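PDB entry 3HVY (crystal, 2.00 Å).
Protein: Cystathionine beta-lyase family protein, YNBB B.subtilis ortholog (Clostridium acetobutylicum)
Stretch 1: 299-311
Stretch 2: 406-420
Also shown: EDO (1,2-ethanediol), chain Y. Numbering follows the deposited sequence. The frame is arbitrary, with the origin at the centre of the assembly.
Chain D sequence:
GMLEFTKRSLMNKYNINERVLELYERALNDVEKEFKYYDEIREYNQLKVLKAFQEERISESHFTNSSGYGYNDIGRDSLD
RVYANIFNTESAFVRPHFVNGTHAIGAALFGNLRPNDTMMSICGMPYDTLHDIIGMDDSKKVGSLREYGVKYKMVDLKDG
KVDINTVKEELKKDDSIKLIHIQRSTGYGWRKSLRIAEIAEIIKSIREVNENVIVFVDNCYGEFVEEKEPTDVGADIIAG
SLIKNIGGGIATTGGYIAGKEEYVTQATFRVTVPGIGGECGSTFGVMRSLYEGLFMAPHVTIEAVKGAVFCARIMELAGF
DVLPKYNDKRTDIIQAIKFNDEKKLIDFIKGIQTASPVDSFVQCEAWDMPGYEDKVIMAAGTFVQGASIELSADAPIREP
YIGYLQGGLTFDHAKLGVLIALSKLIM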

# COMPACT_ATOMS: atom_id res chain seq x y z
N HIS D 299 8.60 -2.88 24.07
CA HIS D 299 9.40 -4.10 23.99
C HIS D 299 10.65 -3.94 23.14
O HIS D 299 11.77 -4.23 23.58
CB HIS D 299 8.54 -5.29 23.49
CG HIS D 299 9.25 -6.60 23.48
ND1 HIS D 299 9.17 -7.50 24.52
CD2 HIS D 299 10.06 -7.17 22.54
CE1 HIS D 299 9.91 -8.56 24.22
NE2 HIS D 299 10.46 -8.39 23.04
N VAL D 300 10.46 -3.54 21.92
CA VAL D 300 11.57 -3.36 21.00
C VAL D 300 12.60 -2.35 21.51
O VAL D 300 13.82 -2.57 21.39
CB VAL D 300 11.07 -3.04 19.59
CG1 VAL D 300 12.24 -2.73 18.67
CG2 VAL D 300 10.28 -4.29 19.03
N THR D 301 12.12 -1.28 22.16
CA THR D 301 13.02 -0.27 22.75
C THR D 301 13.95 -0.90 23.75
O THR D 301 15.16 -0.67 23.69
CB THR D 301 12.23 0.90 23.37
OG1 THR D 301 11.49 1.58 22.35
CG2 THR D 301 13.10 1.88 24.17
N ILE D 302 13.44 -1.83 24.58
CA ILE D 302 14.23 -2.43 25.61
C ILE D 302 15.15 -3.50 25.06
O ILE D 302 16.21 -3.74 25.62
CB ILE D 302 13.35 -2.90 26.78
CG1 ILE D 302 12.75 -1.65 27.49
CG2 ILE D 302 14.14 -3.81 27.85
CD1 ILE D 302 13.79 -0.77 28.21
N GLU D 303 14.79 -4.11 23.93
CA GLU D 303 15.76 -4.96 23.24
C GLU D 303 16.99 -4.12 22.83
O GLU D 303 18.13 -4.58 22.97
CB GLU D 303 15.15 -5.59 21.99
CG GLU D 303 14.01 -6.58 22.25
CD GLU D 303 14.45 -7.76 23.11
OE1 GLU D 303 15.32 -8.54 22.66
OE2 GLU D 303 13.92 -7.92 24.24
N ALA D 304 16.76 -2.90 22.37
CA ALA D 304 17.86 -2.03 21.91
C ALA D 304 18.67 -1.54 23.13
O ALA D 304 19.88 -1.51 23.08
CB ALA D 304 17.31 -0.88 21.09
N VAL D 305 17.99 -1.22 24.23
CA VAL D 305 18.65 -0.87 25.46
C VAL D 305 19.56 -2.01 25.92
O VAL D 305 20.72 -1.77 26.24
CB VAL D 305 17.69 -0.43 26.58
CG1 VAL D 305 18.47 -0.10 27.88
CG2 VAL D 305 16.82 0.82 26.17
N LYS D 306 19.05 -3.24 25.97
CA LYS D 306 19.85 -4.39 26.34
C LYS D 306 21.05 -4.54 25.45
O LYS D 306 22.09 -4.85 25.93
CB LYS D 306 19.00 -5.64 26.36
CG LYS D 306 18.01 -5.65 27.52
CD LYS D 306 17.18 -6.98 27.53
CE LYS D 306 16.14 -6.97 28.67
NZ LYS D 306 15.40 -8.25 28.90
N GLY D 307 20.90 -4.30 24.15
CA GLY D 307 22.02 -4.35 23.23
C GLY D 307 23.05 -3.31 23.56
O GLY D 307 24.23 -3.59 23.54
N ALA D 308 22.61 -2.12 23.91
CA ALA D 308 23.53 -1.04 24.25
C ALA D 308 24.38 -1.38 25.54
O ALA D 308 25.60 -1.24 25.57
CB ALA D 308 22.72 0.28 24.47
N VAL D 309 23.69 -1.86 26.56
CA VAL D 309 24.26 -2.23 27.86
C VAL D 309 25.21 -3.39 27.74
O VAL D 309 26.26 -3.38 28.34
CB VAL D 309 23.10 -2.48 28.89
CG1 VAL D 309 23.62 -3.16 30.18
CG2 VAL D 309 22.33 -1.14 29.23
N PHE D 310 24.82 -4.42 26.99
CA PHE D 310 25.71 -5.56 26.71
C PHE D 310 26.93 -5.07 25.90
O PHE D 310 28.08 -5.42 26.19
CB PHE D 310 24.97 -6.63 25.91
CG PHE D 310 25.86 -7.73 25.38
CD1 PHE D 310 26.36 -8.70 26.23
CD2 PHE D 310 26.25 -7.76 24.05
CE1 PHE D 310 27.19 -9.71 25.74
CE2 PHE D 310 27.11 -8.72 23.57
CZ PHE D 310 27.58 -9.71 24.41
N CYS D 311 26.70 -4.24 24.91
CA CYS D 311 27.84 -3.69 24.15
C CYS D 311 28.83 -2.94 25.09
O CYS D 311 30.05 -3.13 25.02
CB CYS D 311 27.32 -2.76 23.06
SG CYS D 311 28.64 -1.98 22.09
N GLN D 406 23.65 1.97 17.94
CA GLN D 406 22.29 2.00 18.45
C GLN D 406 21.39 1.04 17.72
O GLN D 406 21.62 0.72 16.57
CB GLN D 406 21.65 3.37 18.42
CG GLN D 406 21.43 3.94 17.08
CD GLN D 406 22.67 4.51 16.54
OE1 GLN D 406 23.32 5.32 17.20
NE2 GLN D 406 23.03 4.10 15.34
N GLY D 407 20.38 0.57 18.43
CA GLY D 407 19.35 -0.24 17.82
C GLY D 407 19.56 -1.71 17.95
O GLY D 407 20.57 -2.15 18.45
N GLY D 408 18.56 -2.44 17.49
CA GLY D 408 18.51 -3.87 17.49
C GLY D 408 17.06 -4.29 17.70
O GLY D 408 16.52 -4.18 18.82
N LEU D 409 16.44 -4.78 16.63
CA LEU D 409 15.05 -5.23 16.72
C LEU D 409 14.94 -6.33 17.75
O LEU D 409 13.89 -6.52 18.35
CB LEU D 409 14.53 -5.70 15.39
CG LEU D 409 14.47 -4.63 14.28
CD1 LEU D 409 14.26 -5.26 12.93
CD2 LEU D 409 13.45 -3.51 14.57
N THR D 410 16.02 -7.09 17.93
CA THR D 410 16.06 -8.10 18.98
C THR D 410 17.41 -8.01 19.64
O THR D 410 18.42 -7.55 19.04
CB THR D 410 15.82 -9.53 18.46
OG1 THR D 410 16.98 -9.98 17.75
CG2 THR D 410 14.62 -9.63 17.60
N PHE D 411 17.44 -8.36 20.91
CA PHE D 411 18.71 -8.38 21.61
C PHE D 411 19.67 -9.40 20.97
O PHE D 411 20.90 -9.17 20.89
CB PHE D 411 18.52 -8.72 23.10
CG PHE D 411 19.78 -8.98 23.81
CD1 PHE D 411 20.72 -7.97 23.95
CD2 PHE D 411 20.07 -10.23 24.31
CE1 PHE D 411 21.89 -8.20 24.57
CE2 PHE D 411 21.24 -10.47 24.93
CZ PHE D 411 22.16 -9.45 25.08
N ASP D 412 19.14 -10.53 20.56
CA ASP D 412 20.01 -11.53 19.92
C ASP D 412 20.73 -10.91 18.73
O ASP D 412 21.93 -11.13 18.50
CB ASP D 412 19.18 -12.74 19.50
CG ASP D 412 18.87 -13.68 20.68
OD1 ASP D 412 19.79 -13.98 21.48
OD2 ASP D 412 17.70 -14.13 20.82
N HIS D 413 20.01 -10.14 17.93
CA HIS D 413 20.66 -9.50 16.80
C HIS D 413 21.76 -8.53 17.24
O HIS D 413 22.89 -8.64 16.79
CB HIS D 413 19.65 -8.79 15.88
CG HIS D 413 20.28 -8.24 14.64
ND1 HIS D 413 19.85 -7.08 14.04
CD2 HIS D 413 21.36 -8.66 13.93
CE1 HIS D 413 20.62 -6.83 12.98
NE2 HIS D 413 21.53 -7.79 12.89
N ALA D 414 21.44 -7.65 18.17
CA ALA D 414 22.42 -6.69 18.70
C ALA D 414 23.68 -7.37 19.23
O ALA D 414 24.83 -7.00 18.92
CB ALA D 414 21.75 -5.85 19.81
N LYS D 415 23.44 -8.40 20.03
CA LYS D 415 24.52 -9.21 20.66
C LYS D 415 25.37 -9.86 19.59
O LYS D 415 26.59 -9.71 19.59
CB LYS D 415 23.82 -10.22 21.62
CG LYS D 415 24.52 -11.47 22.05
CD LYS D 415 23.54 -12.28 22.94
CE LYS D 415 22.89 -13.34 22.19
NZ LYS D 415 22.00 -14.07 23.10
N LEU D 416 24.75 -10.49 18.61
CA LEU D 416 25.49 -11.16 17.53
C LEU D 416 26.32 -10.15 16.73
O LEU D 416 27.48 -10.39 16.39
CB LEU D 416 24.52 -11.93 16.62
CG LEU D 416 23.87 -13.19 17.28
CD1 LEU D 416 22.71 -13.83 16.48
CD2 LEU D 416 24.94 -14.23 17.57
N GLY D 417 25.72 -9.00 16.48
CA GLY D 417 26.39 -7.93 15.77
C GLY D 417 27.63 -7.46 16.49
O GLY D 417 28.68 -7.30 15.87
N VAL D 418 27.52 -7.27 17.81
CA VAL D 418 28.69 -6.84 18.57
C VAL D 418 29.81 -7.89 18.55
O VAL D 418 30.98 -7.53 18.43
CB VAL D 418 28.30 -6.40 20.00
CG1 VAL D 418 29.56 -6.10 20.89
CG2 VAL D 418 27.35 -5.22 19.88
N LEU D 419 29.44 -9.17 18.66
CA LEU D 419 30.42 -10.22 18.64
C LEU D 419 31.11 -10.25 17.28
O LEU D 419 32.34 -10.37 17.21
CB LEU D 419 29.81 -11.59 18.94
CG LEU D 419 29.07 -11.77 20.26
CD1 LEU D 419 28.62 -13.25 20.40
CD2 LEU D 419 29.93 -11.31 21.47
N ILE D 420 30.32 -10.13 16.21
CA ILE D 420 30.90 -10.11 14.88
C ILE D 420 31.82 -8.91 14.74
O ILE D 420 32.97 -9.04 14.36
CB ILE D 420 29.82 -10.09 13.78
CG1 ILE D 420 29.14 -11.44 13.74
CG2 ILE D 420 30.44 -9.78 12.41
CD1 ILE D 420 27.75 -11.41 13.06
C1 EDO Y . 15.86 -10.95 25.39
O1 EDO Y . 15.84 -10.69 23.99
C2 EDO Y . 15.76 -9.64 26.13
O2 EDO Y . 14.42 -9.26 26.45
O HOH W 1 16.28 -11.63 21.41
O HOH W 2 20.96 0.20 21.27

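The centre of this contact is the ring of Phe411, which sits as a knob in a hole formed by Glu303, Lys306, Gly307 and Phe310. With chi1 near 170° (t), the ring lies along helix 299-311, its CE1 3.7 Å from Phe310 CB and its CD1 3.7 Å from Gly307 N. The edge of Phe411 is directed toward the face of Phe310 in an offset edge-to-face pair, planes at 89° and centroids 5.8 Å apart. Phe310 carries the apolar surface onward: its CZ lies 4.1 Å from Leu419 CD2 and its CE2 4.4 Å from Val418 CB. Val418 also packs against the neighbouring Cys311, CG2 to CB 4.0 Å.

The two helices run roughly parallel, at 25°, and their axes approach to 8.4 Å. Small residues make this possible. Gly307 CA rests 3.7 Å from Ala414 CB; a CB on Gly307 would fall only 2.6 Å from that methyl, a clash. Before the second helix, Gly407 and Gly408 adopt backbone angles that call for glycine, and Gly407 CA comes within 3.9 Å of Ala304 CB. A water bridges the backbones here, donating to Ala304 O (2.7 Å) and accepting from Gly407 N (2.9 Å). Val300 CG1 meets Leu409 CD2 at 4.3 Å, an apolar contact that suits two branched aliphatic side chains, both buried, with no polar group to satisfy.

The polar edge gathers at the start of helix 411-420. Early amides in a helix lack backbone acceptors from a preceding turn, and side chains serve instead: Thr410 OG1 caps His413 N at 3.0 Å, while Glu303, folded through m rotamers at chi1 and chi2, brings OE1 to Phe411 N at 2.8 Å, the sole direct hydrogen bond between the stretches. The Glu303 side chain is long enough to carry its carboxylate across to the amide and, being buried, is further satisfied by ethanediol, whose O1 and O2 donate to Glu303 OE1 and OE2, each at 2.6 Å.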